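Local coordinates for protein beta-galacturonidase (Eisenbergiella tayi, PDB 6NCX) that binds galacturonate and, as a family 2 glycoside hydrolase, probably cleaves beta-linked uronic acid residues from glycosides, at residues 126-131 with 337-342. Residues are numbered along the deposited sequence; the frame is centred on the assembly and turned at random.
With ADA (alpha-D-galactopyranuronic acid), chain I.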
# COMPACT_ATOMS: atom_id res chain seq x y z
N LEU C 126 -35.27 10.58 -0.75
CA LEU C 126 -34.55 9.43 -0.20
C LEU C 126 -33.10 9.36 -0.71
O LEU C 126 -32.18 9.26 0.10
CB LEU C 126 -35.30 8.12 -0.51
CG LEU C 126 -36.78 8.01 -0.07
CD1 LEU C 126 -37.36 6.61 -0.32
CD2 LEU C 126 -36.95 8.43 1.40
N HIS C 127 -32.90 9.43 -2.03
CA HIS C 127 -31.57 9.55 -2.62
C HIS C 127 -31.08 11.00 -2.51
O HIS C 127 -31.53 11.89 -3.25
CB HIS C 127 -31.59 9.11 -4.08
CG HIS C 127 -31.91 7.66 -4.28
ND1 HIS C 127 -30.95 6.68 -4.26
CD2 HIS C 127 -33.09 7.03 -4.53
CE1 HIS C 127 -31.52 5.50 -4.47
NE2 HIS C 127 -32.82 5.69 -4.63
N VAL C 128 -30.12 11.23 -1.61
CA VAL C 128 -29.57 12.56 -1.29
C VAL C 128 -28.07 12.40 -1.10
O VAL C 128 -27.60 11.25 -0.98
CB VAL C 128 -30.24 13.14 -0.03
CG1 VAL C 128 -31.75 13.33 -0.24
CG2 VAL C 128 -29.96 12.22 1.15
N PRO C 129 -27.26 13.47 -1.07
CA PRO C 129 -25.83 13.31 -0.75
C PRO C 129 -25.70 12.69 0.64
O PRO C 129 -26.24 13.21 1.62
CB PRO C 129 -25.28 14.74 -0.80
CG PRO C 129 -26.26 15.50 -1.68
CD PRO C 129 -27.60 14.88 -1.38
N ASN C 130 -25.02 11.55 0.71
CA ASN C 130 -25.09 10.74 1.92
C ASN C 130 -23.85 9.87 2.03
O ASN C 130 -23.01 9.83 1.12
CB ASN C 130 -26.36 9.89 1.95
CG ASN C 130 -26.96 9.78 3.35
OD1 ASN C 130 -26.28 10.02 4.34
ND2 ASN C 130 -28.23 9.42 3.42
N ASP C 131 -23.76 9.15 3.16
CA ASP C 131 -22.63 8.29 3.53
C ASP C 131 -22.72 6.93 2.83
O ASP C 131 -22.36 5.88 3.40
CB ASP C 131 -22.60 8.14 5.05
CG ASP C 131 -21.31 7.57 5.56
OD1 ASP C 131 -21.34 6.88 6.59
OD2 ASP C 131 -20.26 7.79 4.92
N ARG C 337 -31.51 6.97 5.48
CA ARG C 337 -30.36 7.03 6.38
C ARG C 337 -30.15 8.46 6.84
O ARG C 337 -29.83 9.33 6.01
CB ARG C 337 -29.07 6.53 5.71
CG ARG C 337 -27.88 6.53 6.67
CD ARG C 337 -26.58 6.86 5.98
NE ARG C 337 -25.60 7.31 6.96
CZ ARG C 337 -25.59 8.53 7.50
NH1 ARG C 337 -26.50 9.42 7.14
NH2 ARG C 337 -24.68 8.86 8.41
N GLY C 338 -30.31 8.72 8.13
CA GLY C 338 -29.88 9.98 8.70
C GLY C 338 -30.59 11.20 8.17
O GLY C 338 -30.02 12.30 8.19
N LEU C 339 -31.83 11.06 7.70
CA LEU C 339 -32.55 12.22 7.19
C LEU C 339 -32.97 13.13 8.35
O LEU C 339 -33.49 12.67 9.37
CB LEU C 339 -33.75 11.76 6.36
CG LEU C 339 -33.32 10.98 5.11
CD1 LEU C 339 -34.48 10.36 4.35
CD2 LEU C 339 -32.47 11.83 4.15
N SER C 340 -32.69 14.43 8.23
CA SER C 340 -33.09 15.36 9.29
C SER C 340 -34.61 15.55 9.29
O SER C 340 -35.32 15.08 8.40
CB SER C 340 -32.39 16.71 9.11
OG SER C 340 -32.81 17.34 7.90
N GLU C 341 -35.11 16.25 10.33
CA GLU C 341 -36.51 16.67 10.32
C GLU C 341 -36.83 17.50 9.09
O GLU C 341 -37.86 17.31 8.44
CB GLU C 341 -36.87 17.47 11.59
CG GLU C 341 -38.33 18.02 11.55
CD GLU C 341 -38.80 18.77 12.83
OE1 GLU C 341 -37.98 19.02 13.74
OE2 GLU C 341 -40.01 19.11 12.91
N GLU C 342 -35.93 18.43 8.73
CA GLU C 342 -36.12 19.23 7.52
C GLU C 342 -36.08 18.38 6.25
O GLU C 342 -36.78 18.70 5.29
CB GLU C 342 -35.08 20.35 7.47
CG GLU C 342 -35.45 21.51 6.55
CD GLU C 342 -36.85 22.07 6.82
OE1 GLU C 342 -37.18 22.31 8.00
OE2 GLU C 342 -37.62 22.26 5.84
C1 ADA I . -24.56 5.84 11.22
C2 ADA I . -25.22 5.42 9.88
C3 ADA I . -24.35 4.70 8.92
C4 ADA I . -22.93 5.16 8.92
C5 ADA I . -22.37 5.31 10.34
C6 ADA I . -20.93 5.83 10.38
O1 ADA I . -24.58 4.80 12.17
O2 ADA I . -26.38 4.69 10.16
O3 ADA I . -24.89 4.79 7.63
O4 ADA I . -22.82 6.40 8.27
O5 ADA I . -23.18 6.27 11.08
O6B ADA I . -20.00 5.29 9.73
O6A ADA I . -20.70 6.84 11.11
O HOH W 1 -30.98 8.25 2.77
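Asn130 and Arg337 meet where a loop of the N-terminal beta-sandwich reaches over the TIM barrel of this family 2 glycoside hydrolase, an example of a sugar pocket built jointly by two domains. The loop lies between strands 109-117 and 142-146, whereas Arg337 follows barrel strand 329-333. The Asn130 amide sends ND2 to the backbone O of Arg337, 3.0 Å away and almost straight at 171°, with that oxygen nearly in the amide plane. At its other end OD1 accepts from the backbone N of Asp131 (2.9 Å), so both ends of the group are fixed. The amide plane stands 80° to the guanidinium, and OD1 approaches NH1 obliquely, too poorly angled for a hydrogen bond. Cut back to alanine, Asn130 would probably leave the Arg337 carbonyl without this donor and the backbone N of Asp131 without its acceptor, making the loop less firmly set beside the sugar. Leu339 carries the contact away from the pocket: its CD2 packs on Val128 CG2 at 3.9 Å, and helix 349-364 touches the same leucine through Phe349. A water accepts weakly from Arg337 N and donates to Leu126 O. Asp131 lays CB over one guanidinium face, 3.5 Å above its plane, while its carboxylate turns to Arg525 in a salt bridge and to Asn530, both also galacturonate-binding. The Arg337 side chain, its CG trans to the backbone N (chi1 -177°) and its chain bent at chi2, brings the guanidinium to the galacturonate, where NE donates to O3 of the sugar at 2.7 Å.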